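PDB 1VB5: translation initiation factor eIF-2B from Pyrococcus horikoshii, which probably promotes the exchange of GDP for GTP on initiation factor 2, as the regulatory subunit of the archaeal factor aIF2B. Local coordinates for residues D191-N196 against F251-W256; S61-Y66 against A185-K190; L65-R70 against F223-K228. One frame throughout, in Å; residues are numbered along the deposited sequence.

Contact 1. Residues D191-N196 against F251-W256; sequences DGYVVN and FDVTPW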
ATOM      1  N   ASP B 191       6.296  19.015 -16.578  1.00 15.94           N
ATOM      2  CA  ASP B 191       6.302  17.995 -17.622  1.00 18.90           C
ATOM      3  C   ASP B 191       5.108  17.028 -17.585  1.00 20.94           C
ATOM      4  O   ASP B 191       5.107  15.998 -18.254  1.00 19.58           O
ATOM      5  CB  ASP B 191       7.646  17.230 -17.629  1.00 24.23           C
ATOM      6  CG  ASP B 191       8.093  16.777 -16.239  1.00 24.71           C
ATOM      7  OD1 ASP B 191       7.512  17.223 -15.227  1.00 26.36           O
ATOM      8  OD2 ASP B 191       9.050  15.971 -16.163  1.00 28.45           O
ATOM      9  N   GLY B 192       4.087  17.373 -16.803  1.00 22.56           N
ATOM     10  CA  GLY B 192       2.885  16.555 -16.762  1.00 19.87           C
ATOM     11  C   GLY B 192       2.781  15.395 -15.791  1.00 18.42           C
ATOM     12  O   GLY B 192       1.857  14.588 -15.901  1.00 19.18           O
ATOM     13  N   TYR B 193       3.710  15.297 -14.850  1.00 16.45           N
ATOM     14  CA  TYR B 193       3.672  14.225 -13.867  1.00 16.84           C
ATOM     15  C   TYR B 193       2.805  14.682 -12.705  1.00 18.75           C
ATOM     16  O   TYR B 193       2.650  15.888 -12.464  1.00 15.59           O
ATOM     17  CB  TYR B 193       5.087  13.885 -13.391  1.00 13.74           C
ATOM     18  CG  TYR B 193       5.903  13.126 -14.420  1.00 16.83           C
ATOM     19  CD1 TYR B 193       6.045  13.610 -15.720  1.00 24.08           C
ATOM     20  CD2 TYR B 193       6.530  11.921 -14.095  1.00 19.08           C
ATOM     21  CE1 TYR B 193       6.790  12.912 -16.679  1.00 28.70           C
ATOM     22  CE2 TYR B 193       7.279  11.210 -15.050  1.00 20.26           C
ATOM     23  CZ  TYR B 193       7.400  11.714 -16.337  1.00 25.05           C
ATOM     24  OH  TYR B 193       8.115  11.024 -17.292  1.00 30.26           O
ATOM     25  N   VAL B 194       2.232  13.721 -11.990  1.00 17.33           N
ATOM     26  CA  VAL B 194       1.348  14.027 -10.875  1.00 15.15           C
ATOM     27  C   VAL B 194       1.948  13.684  -9.523  1.00 17.18           C
ATOM     28  O   VAL B 194       2.335  12.541  -9.273  1.00 19.92           O
ATOM     29  CB  VAL B 194       0.009  13.269 -11.015  1.00 18.24           C
ATOM     30  CG1 VAL B 194      -0.930  13.642  -9.865  1.00 15.94           C
ATOM     31  CG2 VAL B 194      -0.626  13.584 -12.355  1.00 11.41           C
ATOM     32  N   VAL B 195       2.034  14.685  -8.657  1.00 19.66           N
ATOM     33  CA  VAL B 195       2.557  14.495  -7.312  1.00 18.70           C
ATOM     34  C   VAL B 195       1.336  14.342  -6.409  1.00 23.49           C
ATOM     35  O   VAL B 195       0.436  15.191  -6.412  1.00 21.88           O
ATOM     36  CB  VAL B 195       3.372  15.705  -6.841  1.00 18.94           C
ATOM     37  CG1 VAL B 195       3.893  15.458  -5.431  1.00 17.51           C
ATOM     38  CG2 VAL B 195       4.532  15.957  -7.799  1.00 15.01           C
ATOM     39  N   ASN B 196       1.292  13.254  -5.653  1.00 16.58           N
ATOM     40  CA  ASN B 196       0.159  13.010  -4.782  1.00 21.05           C
ATOM     41  C   ASN B 196       0.575  12.079  -3.654  1.00 16.65           C
ATOM     42  O   ASN B 196       1.703  11.597  -3.629  1.00 19.62           O
ATOM     43  CB  ASN B 196      -0.996  12.396  -5.594  1.00 18.45           C
ATOM     44  CG  ASN B 196      -2.330  12.488  -4.873  1.00 24.06           C
ATOM     45  OD1 ASN B 196      -2.724  13.560  -4.409  1.00 26.51           O
ATOM     46  ND2 ASN B 196      -3.035  11.368  -4.781  1.00 24.33           N
ATOM     47  N   PHE B 251       4.700  11.911  -0.083  1.00 14.37           N
ATOM     48  CA  PHE B 251       4.242  12.072  -1.454  1.00 15.79           C
ATOM     49  C   PHE B 251       5.052  11.321  -2.490  1.00 17.43           C
ATOM     50  O   PHE B 251       6.235  11.035  -2.302  1.00 21.56           O
ATOM     51  CB  PHE B 251       4.180  13.560  -1.818  1.00 18.15           C
ATOM     52  CG  PHE B 251       3.428  14.388  -0.817  1.00 17.01           C
ATOM     53  CD1 PHE B 251       4.085  14.960   0.263  1.00 26.94           C
ATOM     54  CD2 PHE B 251       2.057  14.566  -0.936  1.00 23.70           C
ATOM     55  CE1 PHE B 251       3.383  15.704   1.219  1.00 27.05           C
ATOM     56  CE2 PHE B 251       1.346  15.303   0.012  1.00 25.39           C
ATOM     57  CZ  PHE B 251       2.012  15.872   1.090  1.00 23.79           C
ATOM     58  N   ASP B 252       4.385  11.004  -3.591  1.00 18.06           N
ATOM     59  CA  ASP B 252       5.001  10.276  -4.679  1.00 19.45           C
ATOM     60  C   ASP B 252       4.761  10.958  -6.005  1.00 22.83           C
ATOM     61  O   ASP B 252       4.102  11.994  -6.076  1.00 20.02           O
ATOM     62  CB  ASP B 252       4.429   8.866  -4.751  1.00 48.17           C
ATOM     63  CG  ASP B 252       3.022   8.817  -5.383  1.00 46.27           C
ATOM     64  OD1 ASP B 252       2.083   9.450  -4.865  1.00 45.01           O
ATOM     65  OD2 ASP B 252       2.855   8.123  -6.405  1.00 64.26           O
ATOM     66  N   VAL B 253       5.284  10.338  -7.058  1.00 24.17           N
ATOM     67  CA  VAL B 253       5.161  10.855  -8.410  1.00 17.98           C
ATOM     68  C   VAL B 253       4.612   9.815  -9.389  1.00 18.53           C
ATOM     69  O   VAL B 253       5.123   8.696  -9.479  1.00 18.74           O
ATOM     70  CB  VAL B 253       6.529  11.330  -8.924  1.00 19.96           C
ATOM     71  CG1 VAL B 253       6.376  11.972 -10.298  1.00 24.46           C
ATOM     72  CG2 VAL B 253       7.135  12.311  -7.938  1.00 18.05           C
ATOM     73  N   THR B 254       3.566  10.190 -10.121  1.00 17.52           N
ATOM     74  CA  THR B 254       2.981   9.304 -11.114  1.00 11.10           C
ATOM     75  C   THR B 254       3.208   9.842 -12.530  1.00 16.53           C
ATOM     76  O   THR B 254       2.817  10.970 -12.850  1.00 16.42           O
ATOM     77  CB  THR B 254       1.460   9.130 -10.909  1.00 15.98           C
ATOM     78  OG1 THR B 254       1.205   8.542  -9.626  1.00 17.21           O
ATOM     79  CG2 THR B 254       0.885   8.232 -11.994  1.00  8.51           C
ATOM     80  N   PRO B 255       3.856   9.044 -13.395  1.00 15.67           N
ATOM     81  CA  PRO B 255       4.117   9.460 -14.778  1.00 15.70           C
ATOM     82  C   PRO B 255       2.791   9.710 -15.484  1.00 16.84           C
ATOM     83  O   PRO B 255       1.778   9.092 -15.145  1.00 16.07           O
ATOM     84  CB  PRO B 255       4.853   8.258 -15.370  1.00 16.49           C
ATOM     85  CG  PRO B 255       5.578   7.668 -14.156  1.00 12.59           C
ATOM     86  CD  PRO B 255       4.503   7.750 -13.094  1.00 11.54           C
ATOM     87  N   TRP B 256       2.790  10.599 -16.472  1.00 17.41           N
ATOM     88  CA  TRP B 256       1.554  10.894 -17.186  1.00 17.68           C
ATOM     89  C   TRP B 256       1.025   9.718 -18.008  1.00 20.04           C
ATOM     90  O   TRP B 256      -0.178   9.622 -18.239  1.00 16.11           O
ATOM     91  CB  TRP B 256       1.727  12.116 -18.102  1.00 17.88           C
ATOM     92  CG  TRP B 256       2.883  12.021 -19.064  1.00 18.01           C
ATOM     93  CD1 TRP B 256       4.116  12.590 -18.920  1.00 15.34           C
ATOM     94  CD2 TRP B 256       2.922  11.285 -20.295  1.00 14.73           C
ATOM     95  NE1 TRP B 256       4.921  12.252 -19.981  1.00 19.60           N
ATOM     96  CE2 TRP B 256       4.214  11.452 -20.840  1.00 16.69           C
ATOM     97  CE3 TRP B 256       1.991  10.502 -20.990  1.00 13.05           C
ATOM     98  CZ2 TRP B 256       4.602  10.862 -22.050  1.00 17.41           C
ATOM     99  CZ3 TRP B 256       2.375   9.914 -22.190  1.00 16.17           C
ATOM    100  CH2 TRP B 256       3.672  10.097 -22.708  1.00 17.77           C
TER
HETATM  101  O   HOH W   1       1.297  10.570  -7.629  1.00 18.46           O
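One face of the Y193 ring lies over the backbone N of W256, while V253 CG1 sits at the ring's edge, 3.8 Å from Y193 CD2; the carbonyl oxygen of D191 is also at the edge, in plane. The indole of W256 stands almost perpendicular to the tyrosine (planes at 89°), and its CD1 comes 3.5 Å from Y193 CE1. P255 CB adds a contact at 3.8 Å to Y193 CE2. An alanine in place of Y193 would probably open a gap beside V253 and P255, leaving the indole of W256 less firmly held. At the far end the F251 ring turns an edge to the carbonyl carbon of N196.

Between these rings the backbones run antiparallel. V194 and T254 form a hydrogen-bonded pair (V194 N to T254 O 2.9 Å, T254 N to V194 O 2.8 Å), as do N196 and D252, with V195 and V253 the non-hydrogen-bonded pair between them. A water gives a proton to V194 O and also bonds T254 OG1.

Strand 194-197 is the middle one of three, flanked on its other edge by strand 187-188; helix 200-209 packs against D252 and T254, and Y201 N binds D252 OD2.

Contact 2. Residues S61-Y66 against A185-K190; sequences SMASLY and ADMITK
A classic beta bulge, in which D186 and M187 both face V195 of the neighbouring strand, meets the start of helix 63-71 here, and the carbonyl of D186 is the polar centre of the contact. A63 N donates to D186 O at 2.9 Å, with the donor only 15° from the carbonyl plane. The same oxygen accepts a proton from a water, which in turn accepts from S64 N, and it also receives a CA-H...O contact from M62 CA. The amides of A63 and S64, at the start of the helix, thus share one carbonyl oxygen, directly and through the water, and the partial positive charge of a helix N terminus would probably favour this placement.

The junction is one between two parts of the fold: helix 63-71 belongs to the N-terminal helices, whereas the bulge follows strand 180-183 of the Rossmann-like sheet and begins the small antiparallel sheet beside it.

Side chains pack beside this bond. M62, extended beyond CG, crosses D186 obliquely and brings CE to 3.1 Å from D186 OD1; it also touches A21 and L24 of helix 21-38. M187 CG, anti to the backbone N (chi1 177°), lies 3.7 Å from A63 CB. The chain then bends at chi3 (-54°), carrying CE to 3.6 Å from S61 O, while M187 CB is 3.5 Å from that oxygen. S61 OG is hydrogen-bonded to M233 O and M235 N.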
ATOM      1  N   SER B  61       5.688  20.223  -1.665  1.00 27.17           N
ATOM      2  CA  SER B  61       5.038  19.272  -2.569  1.00 31.84           C
ATOM      3  C   SER B  61       3.695  19.792  -3.087  1.00 28.93           C
ATOM      4  O   SER B  61       3.100  19.197  -3.984  1.00 25.64           O
ATOM      5  CB  SER B  61       4.812  17.923  -1.868  1.00 32.74           C
ATOM      6  OG  SER B  61       6.036  17.274  -1.557  1.00 31.45           O
ATOM      7  N   MET B  62       3.216  20.893  -2.517  1.00 30.21           N
ATOM      8  CA  MET B  62       1.937  21.457  -2.933  1.00 31.42           C
ATOM      9  C   MET B  62       2.098  22.725  -3.761  1.00 30.70           C
ATOM     10  O   MET B  62       2.518  23.770  -3.258  1.00 32.23           O
ATOM     11  CB  MET B  62       1.059  21.735  -1.713  1.00 34.20           C
ATOM     12  CG  MET B  62       0.535  20.472  -1.047  1.00 39.07           C
ATOM     13  SD  MET B  62      -0.602  20.820   0.301  1.00 59.61           S
ATOM     14  CE  MET B  62      -0.979  19.154   0.881  1.00 57.53           C
ATOM     15  N   ALA B  63       1.753  22.616  -5.038  1.00 23.06           N
ATOM     16  CA  ALA B  63       1.862  23.730  -5.968  1.00 25.88           C
ATOM     17  C   ALA B  63       0.921  24.880  -5.626  1.00 22.85           C
ATOM     18  O   ALA B  63       1.167  26.018  -6.009  1.00 22.05           O
ATOM     19  CB  ALA B  63       1.587  23.244  -7.386  1.00 17.83           C
ATOM     20  N   SER B  64      -0.156  24.580  -4.909  1.00 23.58           N
ATOM     21  CA  SER B  64      -1.121  25.607  -4.548  1.00 25.62           C
ATOM     22  C   SER B  64      -0.458  26.685  -3.699  1.00 29.69           C
ATOM     23  O   SER B  64      -0.757  27.871  -3.845  1.00 31.85           O
ATOM     24  CB  SER B  64      -2.300  24.992  -3.791  1.00 21.96           C
ATOM     25  OG  SER B  64      -1.879  24.444  -2.558  1.00 30.27           O
ATOM     26  N   LEU B  65       0.452  26.275  -2.820  1.00 27.27           N
ATOM     27  CA  LEU B  65       1.144  27.229  -1.967  1.00 24.63           C
ATOM     28  C   LEU B  65       2.073  28.116  -2.790  1.00 26.24           C
ATOM     29  O   LEU B  65       2.155  29.325  -2.563  1.00 29.17           O
ATOM     30  CB  LEU B  65       1.932  26.492  -0.882  1.00 25.91           C
ATOM     31  CG  LEU B  65       1.061  25.645   0.049  1.00 26.96           C
ATOM     32  CD1 LEU B  65       1.932  24.964   1.096  1.00 25.90           C
ATOM     33  CD2 LEU B  65       0.018  26.531   0.716  1.00 25.53           C
ATOM     34  N   TYR B  66       2.775  27.516  -3.745  1.00 25.01           N
ATOM     35  CA  TYR B  66       3.676  28.270  -4.608  1.00 24.29           C
ATOM     36  C   TYR B  66       2.888  29.268  -5.465  1.00 25.78           C
ATOM     37  O   TYR B  66       3.298  30.418  -5.618  1.00 25.91           O
ATOM     38  CB  TYR B  66       4.454  27.324  -5.525  1.00 23.41           C
ATOM     39  CG  TYR B  66       5.211  28.035  -6.627  1.00 21.89           C
ATOM     40  CD1 TYR B  66       6.550  28.389  -6.470  1.00 19.28           C
ATOM     41  CD2 TYR B  66       4.578  28.368  -7.828  1.00 24.34           C
ATOM     42  CE1 TYR B  66       7.243  29.057  -7.485  1.00 21.49           C
ATOM     43  CE2 TYR B  66       5.257  29.039  -8.845  1.00 23.12           C
ATOM     44  CZ  TYR B  66       6.583  29.377  -8.668  1.00 23.51           C
ATOM     45  OH  TYR B  66       7.249  30.027  -9.684  1.00 37.09           O
ATOM     46  N   ALA B 185      -4.577  15.654  -6.424  1.00 19.22           N
ATOM     47  CA  ALA B 185      -3.188  15.963  -6.717  1.00 15.23           C
ATOM     48  C   ALA B 185      -2.714  17.146  -5.888  1.00 19.70           C
ATOM     49  O   ALA B 185      -3.471  18.092  -5.646  1.00 26.50           O
ATOM     50  CB  ALA B 185      -3.024  16.275  -8.194  1.00 17.62           C
ATOM     51  N   ASP B 186      -1.463  17.081  -5.451  1.00 14.70           N
ATOM     52  CA  ASP B 186      -0.858  18.151  -4.677  1.00 19.96           C
ATOM     53  C   ASP B 186      -0.086  19.037  -5.650  1.00 17.72           C
ATOM     54  O   ASP B 186       0.186  20.197  -5.369  1.00 20.88           O
ATOM     55  CB  ASP B 186       0.086  17.567  -3.620  1.00 18.38           C
ATOM     56  CG  ASP B 186      -0.655  16.768  -2.569  1.00 29.88           C
ATOM     57  OD1 ASP B 186      -1.277  17.382  -1.673  1.00 34.50           O
ATOM     58  OD2 ASP B 186      -0.635  15.522  -2.645  1.00 30.27           O
ATOM     59  N   MET B 187       0.250  18.478  -6.807  1.00 21.15           N
ATOM     60  CA  MET B 187       0.986  19.221  -7.823  1.00 20.30           C
ATOM     61  C   MET B 187       1.023  18.506  -9.168  1.00 22.13           C
ATOM     62  O   MET B 187       1.114  17.275  -9.229  1.00 23.25           O
ATOM     63  CB  MET B 187       2.432  19.463  -7.369  1.00 20.01           C
ATOM     64  CG  MET B 187       3.280  20.177  -8.412  1.00 18.64           C
ATOM     65  SD  MET B 187       5.043  20.276  -8.050  1.00 25.00           S
ATOM     66  CE  MET B 187       5.040  21.023  -6.411  1.00 23.17           C
ATOM     67  N   ILE B 188       0.927  19.285 -10.240  1.00 20.70           N
ATOM     68  CA  ILE B 188       1.034  18.753 -11.588  1.00 16.45           C
ATOM     69  C   ILE B 188       2.323  19.433 -12.042  1.00 21.89           C
ATOM     70  O   ILE B 188       2.358  20.657 -12.203  1.00 23.84           O
ATOM     71  CB  ILE B 188      -0.122  19.202 -12.516  1.00 17.21           C
ATOM     72  CG1 ILE B 188      -1.478  18.729 -11.971  1.00 18.69           C
ATOM     73  CG2 ILE B 188       0.116  18.661 -13.920  1.00 17.95           C
ATOM     74  CD1 ILE B 188      -1.622  17.217 -11.817  1.00 16.09           C
ATOM     75  N   THR B 189       3.388  18.655 -12.214  1.00 17.54           N
ATOM     76  CA  THR B 189       4.669  19.219 -12.615  1.00 17.55           C
ATOM     77  C   THR B 189       4.605  19.838 -14.003  1.00 17.96           C
ATOM     78  O   THR B 189       3.626  19.672 -14.730  1.00 19.03           O
ATOM     79  CB  THR B 189       5.794  18.157 -12.593  1.00 17.01           C
ATOM     80  OG1 THR B 189       5.514  17.130 -13.552  1.00 19.90           O
ATOM     81  CG2 THR B 189       5.901  17.529 -11.214  1.00 19.31           C
ATOM     82  N   LYS B 190       5.662  20.558 -14.358  1.00 22.90           N
ATOM     83  CA  LYS B 190       5.748  21.211 -15.654  1.00 20.87           C
ATOM     84  C   LYS B 190       5.706  20.191 -16.792  1.00 16.97           C
ATOM     85  O   LYS B 190       5.150  20.467 -17.852  1.00 15.75           O
ATOM     86  CB  LYS B 190       7.043  22.023 -15.744  1.00 26.62           C
ATOM     87  CG  LYS B 190       7.151  22.846 -17.009  1.00 31.49           C
ATOM     88  CD  LYS B 190       8.497  23.531 -17.130  1.00 39.80           C
ATOM     89  CE  LYS B 190       8.579  24.315 -18.435  1.00 45.52           C
ATOM     90  NZ  LYS B 190       9.918  24.945 -18.627  1.00 58.80           N
TER
HETATM   91  O   HOH W   2      -1.646  22.052  -4.116  1.00 49.84           O

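Contact 3. Residues L65-R70 against F223-K228; sequences LYNLAR and FHPTLK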
ATOM      1  N   LEU B  65       0.452  26.275  -2.820  1.00 27.27           N
ATOM      2  CA  LEU B  65       1.144  27.229  -1.967  1.00 24.63           C
ATOM      3  C   LEU B  65       2.073  28.116  -2.790  1.00 26.24           C
ATOM      4  O   LEU B  65       2.155  29.325  -2.563  1.00 29.17           O
ATOM      5  CB  LEU B  65       1.932  26.492  -0.882  1.00 25.91           C
ATOM      6  CG  LEU B  65       1.061  25.645   0.049  1.00 26.96           C
ATOM      7  CD1 LEU B  65       1.932  24.964   1.096  1.00 25.90           C
ATOM      8  CD2 LEU B  65       0.018  26.531   0.716  1.00 25.53           C
ATOM      9  N   TYR B  66       2.775  27.516  -3.745  1.00 25.01           N
ATOM     10  CA  TYR B  66       3.676  28.270  -4.608  1.00 24.29           C
ATOM     11  C   TYR B  66       2.888  29.268  -5.465  1.00 25.78           C
ATOM     12  O   TYR B  66       3.298  30.418  -5.618  1.00 25.91           O
ATOM     13  CB  TYR B  66       4.454  27.324  -5.525  1.00 23.41           C
ATOM     14  CG  TYR B  66       5.211  28.035  -6.627  1.00 21.89           C
ATOM     15  CD1 TYR B  66       6.550  28.389  -6.470  1.00 19.28           C
ATOM     16  CD2 TYR B  66       4.578  28.368  -7.828  1.00 24.34           C
ATOM     17  CE1 TYR B  66       7.243  29.057  -7.485  1.00 21.49           C
ATOM     18  CE2 TYR B  66       5.257  29.039  -8.845  1.00 23.12           C
ATOM     19  CZ  TYR B  66       6.583  29.377  -8.668  1.00 23.51           C
ATOM     20  OH  TYR B  66       7.249  30.027  -9.684  1.00 37.09           O
ATOM     21  N   ASN B  67       1.771  28.826  -6.039  1.00 20.64           N
ATOM     22  CA  ASN B  67       0.966  29.715  -6.865  1.00 26.26           C
ATOM     23  C   ASN B  67       0.304  30.809  -6.026  1.00 27.17           C
ATOM     24  O   ASN B  67       0.095  31.918  -6.505  1.00 28.27           O
ATOM     25  CB  ASN B  67      -0.087  28.928  -7.650  1.00 17.96           C
ATOM     26  CG  ASN B  67       0.519  28.152  -8.804  1.00 26.92           C
ATOM     27  OD1 ASN B  67       1.414  28.645  -9.489  1.00 23.16           O
ATOM     28  ND2 ASN B  67       0.027  26.938  -9.034  1.00 23.75           N
ATOM     29  N   LEU B  68      -0.026  30.495  -4.777  1.00 29.54           N
ATOM     30  CA  LEU B  68      -0.624  31.488  -3.893  1.00 30.28           C
ATOM     31  C   LEU B  68       0.405  32.596  -3.689  1.00 29.81           C
ATOM     32  O   LEU B  68       0.085  33.783  -3.787  1.00 28.52           O
ATOM     33  CB  LEU B  68      -0.982  30.867  -2.538  1.00 33.01           C
ATOM     34  CG  LEU B  68      -1.183  31.849  -1.368  1.00 38.49           C
ATOM     35  CD1 LEU B  68      -2.366  32.765  -1.640  1.00 29.09           C
ATOM     36  CD2 LEU B  68      -1.399  31.075  -0.080  1.00 33.02           C
ATOM     37  N   ALA B  69       1.645  32.189  -3.430  1.00 28.81           N
ATOM     38  CA  ALA B  69       2.746  33.117  -3.195  1.00 28.74           C
ATOM     39  C   ALA B  69       3.007  34.070  -4.360  1.00 31.25           C
ATOM     40  O   ALA B  69       3.279  35.250  -4.144  1.00 35.29           O
ATOM     41  CB  ALA B  69       4.014  32.343  -2.862  1.00 22.60           C
ATOM     42  N   ARG B  70       2.938  33.565  -5.588  1.00 26.73           N
ATOM     43  CA  ARG B  70       3.168  34.409  -6.758  1.00 30.02           C
ATOM     44  C   ARG B  70       1.960  35.287  -7.060  1.00 28.19           C
ATOM     45  O   ARG B  70       2.082  36.299  -7.747  1.00 29.02           O
ATOM     46  CB  ARG B  70       3.481  33.562  -7.997  1.00 32.30           C
ATOM     47  CG  ARG B  70       4.724  32.695  -7.884  1.00 41.28           C
ATOM     48  CD  ARG B  70       5.928  33.485  -7.404  1.00 45.18           C
ATOM     49  NE  ARG B  70       7.154  32.700  -7.512  1.00 53.53           N
ATOM     50  CZ  ARG B  70       8.268  32.951  -6.833  1.00 54.79           C
ATOM     51  NH1 ARG B  70       8.316  33.970  -5.983  1.00 59.78           N
ATOM     52  NH2 ARG B  70       9.334  32.182  -7.007  1.00 50.64           N
ATOM     53  N   PHE B 223      -1.184  23.430 -10.755  1.00 18.08           N
ATOM     54  CA  PHE B 223      -0.204  23.183 -11.809  1.00 20.87           C
ATOM     55  C   PHE B 223       1.011  24.059 -11.512  1.00 23.12           C
ATOM     56  O   PHE B 223       0.876  25.277 -11.369  1.00 23.06           O
ATOM     57  CB  PHE B 223      -0.770  23.568 -13.186  1.00 20.92           C
ATOM     58  CG  PHE B 223      -1.753  22.575 -13.753  1.00 16.61           C
ATOM     59  CD1 PHE B 223      -2.900  22.227 -13.053  1.00 15.37           C
ATOM     60  CD2 PHE B 223      -1.539  22.013 -15.010  1.00 20.43           C
ATOM     61  CE1 PHE B 223      -3.831  21.332 -13.595  1.00 12.20           C
ATOM     62  CE2 PHE B 223      -2.460  21.119 -15.563  1.00 23.22           C
ATOM     63  CZ  PHE B 223      -3.612  20.779 -14.850  1.00 18.12           C
ATOM     64  N   HIS B 224       2.191  23.453 -11.392  1.00 19.67           N
ATOM     65  CA  HIS B 224       3.396  24.234 -11.127  1.00 18.23           C
ATOM     66  C   HIS B 224       3.954  24.612 -12.498  1.00 26.94           C
ATOM     67  O   HIS B 224       4.116  23.758 -13.376  1.00 23.48           O
ATOM     68  CB  HIS B 224       4.411  23.415 -10.337  1.00 21.53           C
ATOM     69  CG  HIS B 224       5.505  24.237  -9.733  1.00 17.42           C
ATOM     70  ND1 HIS B 224       5.624  24.438  -8.374  1.00 21.23           N
ATOM     71  CD2 HIS B 224       6.526  24.915 -10.304  1.00 14.90           C
ATOM     72  CE1 HIS B 224       6.673  25.204  -8.133  1.00 14.35           C
ATOM     73  NE2 HIS B 224       7.238  25.507  -9.288  1.00 22.28           N
ATOM     74  N   PRO B 225       4.259  25.902 -12.700  1.00 23.93           N
ATOM     75  CA  PRO B 225       4.783  26.388 -13.978  1.00 26.15           C
ATOM     76  C   PRO B 225       6.229  26.109 -14.364  1.00 23.71           C
ATOM     77  O   PRO B 225       6.569  26.188 -15.542  1.00 29.09           O
ATOM     78  CB  PRO B 225       4.500  27.885 -13.904  1.00 27.62           C
ATOM     79  CG  PRO B 225       4.745  28.174 -12.456  1.00 26.89           C
ATOM     80  CD  PRO B 225       4.042  27.019 -11.762  1.00 28.55           C
ATOM     81  N   THR B 226       7.080  25.773 -13.403  1.00 21.88           N
ATOM     82  CA  THR B 226       8.484  25.553 -13.730  1.00 25.31           C
ATOM     83  C   THR B 226       9.135  24.274 -13.216  1.00 23.63           C
ATOM     84  O   THR B 226      10.140  23.829 -13.765  1.00 30.97           O
ATOM     85  CB  THR B 226       9.328  26.725 -13.210  1.00 27.22           C
ATOM     86  OG1 THR B 226       9.237  26.771 -11.781  1.00 21.07           O
ATOM     87  CG2 THR B 226       8.815  28.042 -13.777  1.00 25.06           C
ATOM     88  N   LEU B 227       8.581  23.694 -12.159  1.00 22.53           N
ATOM     89  CA  LEU B 227       9.158  22.495 -11.560  1.00 28.26           C
ATOM     90  C   LEU B 227       8.899  21.215 -12.360  1.00 25.79           C
ATOM     91  O   LEU B 227       7.752  20.881 -12.656  1.00 25.46           O
ATOM     92  CB  LEU B 227       8.624  22.344 -10.132  1.00 30.21           C
ATOM     93  CG  LEU B 227       9.303  21.370  -9.171  1.00 27.08           C
ATOM     94  CD1 LEU B 227      10.765  21.748  -8.967  1.00 28.03           C
ATOM     95  CD2 LEU B 227       8.562  21.410  -7.850  1.00 28.26           C
ATOM     96  N   LYS B 228       9.978  20.516 -12.713  1.00 26.17           N
ATOM     97  CA  LYS B 228       9.892  19.260 -13.462  1.00 26.08           C
ATOM     98  C   LYS B 228       9.875  18.087 -12.478  1.00 22.41           C
ATOM     99  O   LYS B 228      10.352  18.209 -11.354  1.00 19.96           O
ATOM    100  CB  LYS B 228      11.088  19.115 -14.413  1.00 36.98           C
ATOM    101  CG  LYS B 228      11.084  20.056 -15.625  1.00 46.00           C
ATOM    102  CD  LYS B 228       9.968  19.695 -16.610  1.00 57.21           C
ATOM    103  CE  LYS B 228      10.130  20.402 -17.961  1.00 54.82           C
ATOM    104  NZ  LYS B 228       9.062  20.025 -18.945  1.00 27.75           N
TER
HETATM  105  O   HOH W   3       9.974  29.271 -10.291  1.00 35.24           O
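This is a surface contact between helix 63-71 and the loop that follows strand 214-217, built on the rings of Y66 and H224. The imidazole lies over one face of the tyrosine, its CE1 offset toward the rim and 3.5 Å from Y66 CG; the planes are inclined at 32° with centroids 4.2 Å apart. With Y66 CG anti to the backbone N (chi1 169°), this first ring atom meets H224 CE1. On the opposite face of the imidazole lies L227 CB, from the histidine's own loop, 3.3 Å above the plane of H224. Clasped in this way, H224 has its ND1 buried by the contact and without a polar partner in the model. P225 CG adds a contact 3.7 Å from Y66 CE2.

Polar links flank the rings. N67 ND2 donates to F223 O at 3.0 Å in a nearly straight bond (173°); the oxygen lies in the amide plane of N67, but the donor stands well above the plane of the carbonyl. The same ND2 also bonds Y221 O, so two loop carbonyls fix the amide group. A water joins Y66 OH to T226 OG1, and R70 NE adds a weak bond of 3.4 Å to Y66 OH.

Away from the loop, L65 and L68 of the helix pack on helix 41-58. The loop in turn is tied by backbone bonds to I188 and K190, H224 and L227 touch M187 of strand 187-188, and the side chain of F223 leaves its backbone away from the helix and touches I262 and T264 of strand 261-264.

In the fold
From the N terminus, residues 61-66 open contact 2 and 65-70 open contact 3, the two sharing L65 and Y66 on helix 63-71. Contact 2 closes first, at 185-190, after a long excursion through helices and the first parallel strands. Contact 1 opens directly afterwards at 191-196, in series with contact 2 and joined to it within the three-stranded sheet by V195. Contact 3 then closes at 223-228 before contact 1 does at 251-256, and so these two cross. Backbone bonds couple contacts 2 and 3. Together the three tie the N-terminal helices to the small antiparallel sheet and its adjoining loop.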